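Local coordinates for rhamnose ABC transporter, rhamnose-binding protein (Actinomyces odontolyticus ATCC 17982, PDB 5BQ3) that probably binds a sugar such as rhamnose outside the membrane and presents it to the ABC transporter to which it belongs, at residues Y23-Q28 against A281-D286; S76-E81 against D97-A102. One frame throughout, in Å; residues are numbered along the deposited sequence.

Contact 1: Y23-Q28 against A281-D286; sequences YDVSSQ and AGAALD
Val-25 and Gln-28 of an irregular loop meet Ala-283 and Asp-286 on one face of a helix, where the bond from Asp-286 N to Gly-282 O (3.1 Å) is a regular i to i-4 helical bond, while a weak bond from Gln-28 N to Val-25 O (3.3 Å) marks the turn of the loop. Gln-28 NE2 donates to Asp-286 OD2 at 2.8 Å, with an N-H...O angle of 149°. The amide comes in over the carboxylate, 36° out of its plane, although the two flat groups lie only 19° apart. The glutamine chain, bent at chi2, brings the amide alongside the carboxylate, and its CG also rests 3.3 Å from Asp-286 OD2. Beside this bond Val-25 divides its methyls: CG1 packs 3.4 Å from Asp-286 OD2, and CG2 faces Ala-283 CB at 4.2 Å. With an alanine at Asp-286, the Gln-28 amide would probably lose its acceptor and be free to turn, and Val-25 CG1 its contact with OD2. The loop before the first strand, 29-33, thus packs on the late helix 271-287, which lies against strands 112-116 and 127-130 of the same lobe's parallel sheet, while Ile-56 of helix 40-56 touches both Val-25 and Ala-283.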
ATOM      1  N   TYR A  23     -16.358  -6.970 -19.980  1.00 85.23           N
ATOM      2  CA  TYR A  23     -16.766  -5.571 -20.035  1.00 83.98           C
ATOM      3  C   TYR A  23     -17.980  -5.372 -20.950  1.00 87.57           C
ATOM      4  O   TYR A  23     -17.886  -5.549 -22.169  1.00 89.22           O
ATOM      5  CB  TYR A  23     -15.598  -4.691 -20.503  1.00 85.18           C
ATOM      6  N   ASP A  24     -19.121  -5.016 -20.340  1.00 81.53           N
ATOM      7  CA  ASP A  24     -20.382  -4.714 -21.016  1.00 81.42           C
ATOM      8  C   ASP A  24     -21.083  -3.585 -20.239  1.00 80.80           C
ATOM      9  O   ASP A  24     -22.309  -3.573 -20.076  1.00 81.13           O
ATOM     10  CB  ASP A  24     -21.265  -5.970 -21.162  1.00 84.64           C
ATOM     11  CG  ASP A  24     -22.371  -5.825 -22.202  1.00 98.89           C
ATOM     12  OD1 ASP A  24     -22.108  -5.234 -23.278  1.00100.49           O
ATOM     13  OD2 ASP A  24     -23.497  -6.302 -21.941  1.00106.27           O
ATOM     14  N   VAL A  25     -20.268  -2.626 -19.769  1.00 72.87           N
ATOM     15  CA  VAL A  25     -20.682  -1.464 -18.984  1.00 70.28           C
ATOM     16  C   VAL A  25     -20.546  -0.175 -19.839  1.00 70.56           C
ATOM     17  O   VAL A  25     -20.158   0.881 -19.335  1.00 69.36           O
ATOM     18  CB  VAL A  25     -19.911  -1.384 -17.633  1.00 72.61           C
ATOM     19  CG1 VAL A  25     -20.403  -2.446 -16.655  1.00 71.98           C
ATOM     20  CG2 VAL A  25     -18.404  -1.493 -17.831  1.00 71.85           C
ATOM     21  N   SER A  26     -20.920  -0.279 -21.131  1.00 65.69           N
ATOM     22  CA  SER A  26     -20.874   0.798 -22.126  1.00 65.14           C
ATOM     23  C   SER A  26     -21.850   1.946 -21.809  1.00 65.28           C
ATOM     24  O   SER A  26     -21.659   3.057 -22.302  1.00 65.33           O
ATOM     25  CB  SER A  26     -21.162   0.245 -23.519  1.00 70.45           C
ATOM     26  OG  SER A  26     -22.396  -0.453 -23.566  1.00 79.23           O
ATOM     27  N   SER A  27     -22.879   1.672 -20.983  1.00 58.74           N
ATOM     28  CA  SER A  27     -23.909   2.630 -20.570  1.00 57.66           C
ATOM     29  C   SER A  27     -23.828   2.963 -19.066  1.00 57.15           C
ATOM     30  O   SER A  27     -24.523   3.870 -18.601  1.00 56.74           O
ATOM     31  CB  SER A  27     -25.292   2.071 -20.894  1.00 62.14           C
ATOM     32  OG  SER A  27     -25.513   0.838 -20.229  1.00 69.12           O
ATOM     33  N   GLN A  28     -22.980   2.233 -18.320  1.00 50.32           N
ATOM     34  CA  GLN A  28     -22.820   2.370 -16.870  1.00 47.67           C
ATOM     35  C   GLN A  28     -21.769   3.425 -16.492  1.00 48.23           C
ATOM     36  O   GLN A  28     -20.892   3.743 -17.296  1.00 47.76           O
ATOM     37  CB  GLN A  28     -22.463   1.012 -16.242  1.00 48.00           C
ATOM     38  CG  GLN A  28     -23.402  -0.136 -16.631  1.00 61.89           C
ATOM     39  CD  GLN A  28     -24.695  -0.131 -15.861  1.00 81.72           C
ATOM     40  OE1 GLN A  28     -25.677   0.501 -16.257  1.00 78.95           O
ATOM     41  NE2 GLN A  28     -24.729  -0.855 -14.757  1.00 73.49           N
ATOM     42  N   ALA A 281     -12.322  -4.817 -11.463  1.00 34.25           N
ATOM     43  CA  ALA A 281     -13.062  -5.591 -10.463  1.00 34.20           C
ATOM     44  C   ALA A 281     -14.505  -5.108 -10.361  1.00 39.78           C
ATOM     45  O   ALA A 281     -15.413  -5.927 -10.249  1.00 40.95           O
ATOM     46  CB  ALA A 281     -12.381  -5.489  -9.111  1.00 33.67           C
ATOM     47  N   GLY A 282     -14.695  -3.791 -10.429  1.00 36.17           N
ATOM     48  CA  GLY A 282     -16.001  -3.148 -10.381  1.00 36.49           C
ATOM     49  C   GLY A 282     -16.809  -3.384 -11.639  1.00 42.29           C
ATOM     50  O   GLY A 282     -18.024  -3.579 -11.566  1.00 42.97           O
ATOM     51  N   ALA A 283     -16.128  -3.382 -12.801  1.00 39.53           N
ATOM     52  CA  ALA A 283     -16.721  -3.629 -14.116  1.00 40.48           C
ATOM     53  C   ALA A 283     -17.194  -5.075 -14.232  1.00 45.46           C
ATOM     54  O   ALA A 283     -18.229  -5.329 -14.847  1.00 46.79           O
ATOM     55  CB  ALA A 283     -15.712  -3.320 -15.209  1.00 41.56           C
ATOM     56  N   ALA A 284     -16.443  -6.018 -13.624  1.00 41.20           N
ATOM     57  CA  ALA A 284     -16.747  -7.450 -13.603  1.00 41.44           C
ATOM     58  C   ALA A 284     -17.986  -7.748 -12.746  1.00 44.92           C
ATOM     59  O   ALA A 284     -18.792  -8.602 -13.121  1.00 46.24           O
ATOM     60  CB  ALA A 284     -15.550  -8.223 -13.079  1.00 41.72           C
ATOM     61  N   LEU A 285     -18.143  -7.034 -11.609  1.00 39.24           N
ATOM     62  CA  LEU A 285     -19.284  -7.177 -10.700  1.00 38.77           C
ATOM     63  C   LEU A 285     -20.563  -6.602 -11.323  1.00 44.32           C
ATOM     64  O   LEU A 285     -21.637  -7.190 -11.181  1.00 44.70           O
ATOM     65  CB  LEU A 285     -19.006  -6.476  -9.355  1.00 37.23           C
ATOM     66  CG  LEU A 285     -18.065  -7.173  -8.369  1.00 40.52           C
ATOM     67  CD1 LEU A 285     -17.435  -6.169  -7.428  1.00 39.11           C
ATOM     68  CD2 LEU A 285     -18.788  -8.243  -7.572  1.00 43.08           C
ATOM     69  N   ASP A 286     -20.436  -5.449 -12.005  1.00 41.23           N
ATOM     70  CA  ASP A 286     -21.537  -4.728 -12.640  1.00 41.98           C
ATOM     71  C   ASP A 286     -22.052  -5.432 -13.901  1.00 48.45           C
ATOM     72  O   ASP A 286     -23.259  -5.395 -14.156  1.00 49.28           O
ATOM     73  CB  ASP A 286     -21.094  -3.300 -12.983  1.00 43.08           C
ATOM     74  CG  ASP A 286     -22.214  -2.288 -13.071  1.00 51.46           C
ATOM     75  OD1 ASP A 286     -23.180  -2.397 -12.280  1.00 52.54           O
ATOM     76  OD2 ASP A 286     -22.095  -1.349 -13.875  1.00 56.62           O
TER

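Contact 2: S76-E81 against D97-A102; sequences SFINSE and DAVCPA
Ile-78 sets its branched side chain against Ala-102 and Val-99, with its two arms doing different work. The short arm, CG2, lies 3.9 Å from Ala-102 CB and also approaches the carbonyl oxygen of Ala-102, so it rests on backbone as well as on the methyl. The long arm ends in CD1, which reaches 4.0 Å from Val-99 CB, the two side chains crossing at about a right angle. This division follows from the first torsion: CG1 stands anti to the carbonyl carbon (chi1 -60°), which puts CG2 anti to the backbone N. At the margin Asn-79 leans in, its OD1 lying 3.6 Å from Ala-102 CB. The small alanine is consistent with the close approach of the backbones, the CA atoms of Ile-78 and Ala-102 being 6.2 Å apart.

A water bridges Asn-79 and Ala-102, donating to Asn-79 OD1 at 2.9 Å and to Ala-102 O at 2.7 Å, so a polar tie runs beside the apolar one. The setting is the alternating beta-alpha pattern of a periplasmic binding protein lobe: helices 75-83 and 100-109 flank strand 88-91 in sequence, and that strand lies within a parallel sheet. Ile-78 also touches Leu-89 and Ile-91 of the strand, which places it between sheet and neighbouring helix.

Farther out, further bonds hold each segment. In the first, Ser-80 OG donates to Ser-76 O at 2.7 Å, and Ser-80 N reaches that oxygen from the opposite face of its plane; Glu-81 OE1 is hydrogen-bonded to Thr-31 OG1. In the second, Cys-100 turns away from segment 76-81 into a disulfide with Cys-124, and Asp-95 OD2 accepts a hydrogen bond from Ala-98 N.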
ATOM      1  N   SER A  76     -20.956  12.362   2.723  1.00 46.83           N
ATOM      2  CA  SER A  76     -21.772  13.260   1.893  1.00 48.10           C
ATOM      3  C   SER A  76     -21.570  12.991   0.397  1.00 51.05           C
ATOM      4  O   SER A  76     -22.520  13.122  -0.373  1.00 51.71           O
ATOM      5  CB  SER A  76     -21.466  14.721   2.209  1.00 53.50           C
ATOM      6  OG  SER A  76     -20.105  15.038   1.972  1.00 63.96           O
ATOM      7  N   PHE A  77     -20.344  12.597  -0.002  1.00 45.88           N
ATOM      8  CA  PHE A  77     -19.976  12.294  -1.388  1.00 44.54           C
ATOM      9  C   PHE A  77     -20.519  10.933  -1.835  1.00 47.03           C
ATOM     10  O   PHE A  77     -20.884  10.802  -3.003  1.00 47.02           O
ATOM     11  CB  PHE A  77     -18.452  12.362  -1.581  1.00 45.04           C
ATOM     12  CG  PHE A  77     -17.909  13.761  -1.429  1.00 47.56           C
ATOM     13  CD1 PHE A  77     -17.903  14.643  -2.503  1.00 51.80           C
ATOM     14  CD2 PHE A  77     -17.436  14.211  -0.202  1.00 49.92           C
ATOM     15  CE1 PHE A  77     -17.427  15.947  -2.354  1.00 54.15           C
ATOM     16  CE2 PHE A  77     -16.963  15.516  -0.052  1.00 54.12           C
ATOM     17  CZ  PHE A  77     -16.961  16.376  -1.129  1.00 53.46           C
ATOM     18  N   ILE A  78     -20.586   9.935  -0.919  1.00 41.96           N
ATOM     19  CA  ILE A  78     -21.133   8.600  -1.212  1.00 40.81           C
ATOM     20  C   ILE A  78     -22.634   8.753  -1.501  1.00 46.63           C
ATOM     21  O   ILE A  78     -23.100   8.280  -2.536  1.00 46.43           O
ATOM     22  CB  ILE A  78     -20.851   7.559  -0.080  1.00 42.72           C
ATOM     23  CG1 ILE A  78     -19.335   7.361   0.156  1.00 41.30           C
ATOM     24  CG2 ILE A  78     -21.524   6.207  -0.386  1.00 42.80           C
ATOM     25  CD1 ILE A  78     -18.961   6.993   1.593  1.00 45.56           C
ATOM     26  N   ASN A  79     -23.364   9.459  -0.612  1.00 45.07           N
ATOM     27  CA  ASN A  79     -24.803   9.725  -0.715  1.00 46.67           C
ATOM     28  C   ASN A  79     -25.155  10.508  -1.985  1.00 52.30           C
ATOM     29  O   ASN A  79     -26.211  10.260  -2.569  1.00 53.15           O
ATOM     30  CB  ASN A  79     -25.301  10.487   0.520  1.00 47.62           C
ATOM     31  CG  ASN A  79     -25.187   9.736   1.830  1.00 60.44           C
ATOM     32  OD1 ASN A  79     -25.197   8.498   1.889  1.00 48.60           O
ATOM     33  ND2 ASN A  79     -25.114  10.481   2.920  1.00 53.42           N
ATOM     34  N   SER A  80     -24.272  11.443  -2.409  1.00 49.23           N
ATOM     35  CA  SER A  80     -24.436  12.269  -3.609  1.00 50.00           C
ATOM     36  C   SER A  80     -24.405  11.418  -4.880  1.00 53.32           C
ATOM     37  O   SER A  80     -25.205  11.649  -5.788  1.00 54.23           O
ATOM     38  CB  SER A  80     -23.344  13.331  -3.680  1.00 54.02           C
ATOM     39  OG  SER A  80     -23.485  14.289  -2.644  1.00 65.52           O
ATOM     40  N   GLU A  81     -23.490  10.432  -4.932  1.00 48.19           N
ATOM     41  CA  GLU A  81     -23.320   9.529  -6.070  1.00 47.19           C
ATOM     42  C   GLU A  81     -24.478   8.537  -6.183  1.00 51.57           C
ATOM     43  O   GLU A  81     -24.810   8.131  -7.296  1.00 51.80           O
ATOM     44  CB  GLU A  81     -21.979   8.780  -5.990  1.00 46.73           C
ATOM     45  CG  GLU A  81     -20.746   9.661  -6.154  1.00 55.69           C
ATOM     46  CD  GLU A  81     -20.695  10.551  -7.383  1.00 79.25           C
ATOM     47  OE1 GLU A  81     -20.745  10.018  -8.517  1.00 68.50           O
ATOM     48  OE2 GLU A  81     -20.582  11.786  -7.210  1.00 78.26           O
ATOM     49  N   ASP A  97     -15.683   2.089   9.798  1.00 40.07           N
ATOM     50  CA  ASP A  97     -17.041   2.086  10.338  1.00 41.22           C
ATOM     51  C   ASP A  97     -17.871   3.327   9.982  1.00 45.84           C
ATOM     52  O   ASP A  97     -19.082   3.198   9.811  1.00 46.79           O
ATOM     53  CB  ASP A  97     -16.991   1.938  11.868  1.00 44.18           C
ATOM     54  CG  ASP A  97     -16.731   0.531  12.388  1.00 54.52           C
ATOM     55  OD1 ASP A  97     -16.544  -0.392  11.557  1.00 54.69           O
ATOM     56  OD2 ASP A  97     -16.745   0.345  13.624  1.00 59.61           O
ATOM     57  N   ALA A  98     -17.244   4.516   9.909  1.00 41.63           N
ATOM     58  CA  ALA A  98     -17.927   5.790   9.646  1.00 42.13           C
ATOM     59  C   ALA A  98     -18.574   5.873   8.255  1.00 45.96           C
ATOM     60  O   ALA A  98     -19.641   6.478   8.130  1.00 47.52           O
ATOM     61  CB  ALA A  98     -16.961   6.945   9.824  1.00 42.48           C
ATOM     62  N   VAL A  99     -17.938   5.289   7.225  1.00 40.57           N
ATOM     63  CA  VAL A  99     -18.432   5.317   5.839  1.00 39.94           C
ATOM     64  C   VAL A  99     -19.386   4.137   5.547  1.00 44.53           C
ATOM     65  O   VAL A  99     -20.091   4.165   4.536  1.00 44.91           O
ATOM     66  CB  VAL A  99     -17.278   5.354   4.790  1.00 42.01           C
ATOM     67  CG1 VAL A  99     -16.445   6.626   4.911  1.00 41.70           C
ATOM     68  CG2 VAL A  99     -16.397   4.110   4.866  1.00 40.50           C
ATOM     69  N   CYS A 100     -19.387   3.108   6.419  1.00 41.07           N
ATOM     70  CA  CYS A 100     -20.157   1.866   6.286  1.00 41.33           C
ATOM     71  C   CYS A 100     -21.684   2.077   6.073  1.00 45.00           C
ATOM     72  O   CYS A 100     -22.187   1.448   5.143  1.00 44.76           O
ATOM     73  CB  CYS A 100     -19.895   0.929   7.461  1.00 42.39           C
ATOM     74  SG  CYS A 100     -20.433  -0.779   7.184  1.00 46.75           S
ATOM     75  N   PRO A 101     -22.448   2.904   6.846  1.00 41.35           N
ATOM     76  CA  PRO A 101     -23.894   3.029   6.567  1.00 41.92           C
ATOM     77  C   PRO A 101     -24.206   3.635   5.193  1.00 44.04           C
ATOM     78  O   PRO A 101     -25.181   3.224   4.567  1.00 43.88           O
ATOM     79  CB  PRO A 101     -24.399   3.943   7.689  1.00 45.26           C
ATOM     80  CG  PRO A 101     -23.370   3.881   8.730  1.00 49.38           C
ATOM     81  CD  PRO A 101     -22.079   3.734   8.008  1.00 43.18           C
ATOM     82  N   ALA A 102     -23.378   4.594   4.726  1.00 39.10           N
ATOM     83  CA  ALA A 102     -23.531   5.249   3.424  1.00 38.22           C
ATOM     84  C   ALA A 102     -23.246   4.268   2.283  1.00 39.83           C
ATOM     85  O   ALA A 102     -23.945   4.297   1.271  1.00 39.68           O
ATOM     86  CB  ALA A 102     -22.612   6.455   3.328  1.00 38.45           C
TER
HETATM   87  O   HOH W   1     -25.710   6.143   0.354  1.00 28.99           O

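In the fold
Both contacts belong to the lobe built on the six-stranded parallel sheet, with centres 21 Å apart, nearest atoms about 10 Å apart and no touch between them. Contact 2 is nested inside the chain loop closed by contact 1: it joins segments only 16 residues apart, whereas contact 1 brings together an N-terminal loop and a helical segment 253 residues apart. Contact 2 is the more buried and mainly apolar, with water serving its polar margin; contact 1 is partly buried and relies on a direct amide-to-carboxylate bond beside a small apolar patch. No helix or strand is common to both, but strand 29-33 lies close to each, following the loop of contact 1 and offering Thr-31 to Glu-81.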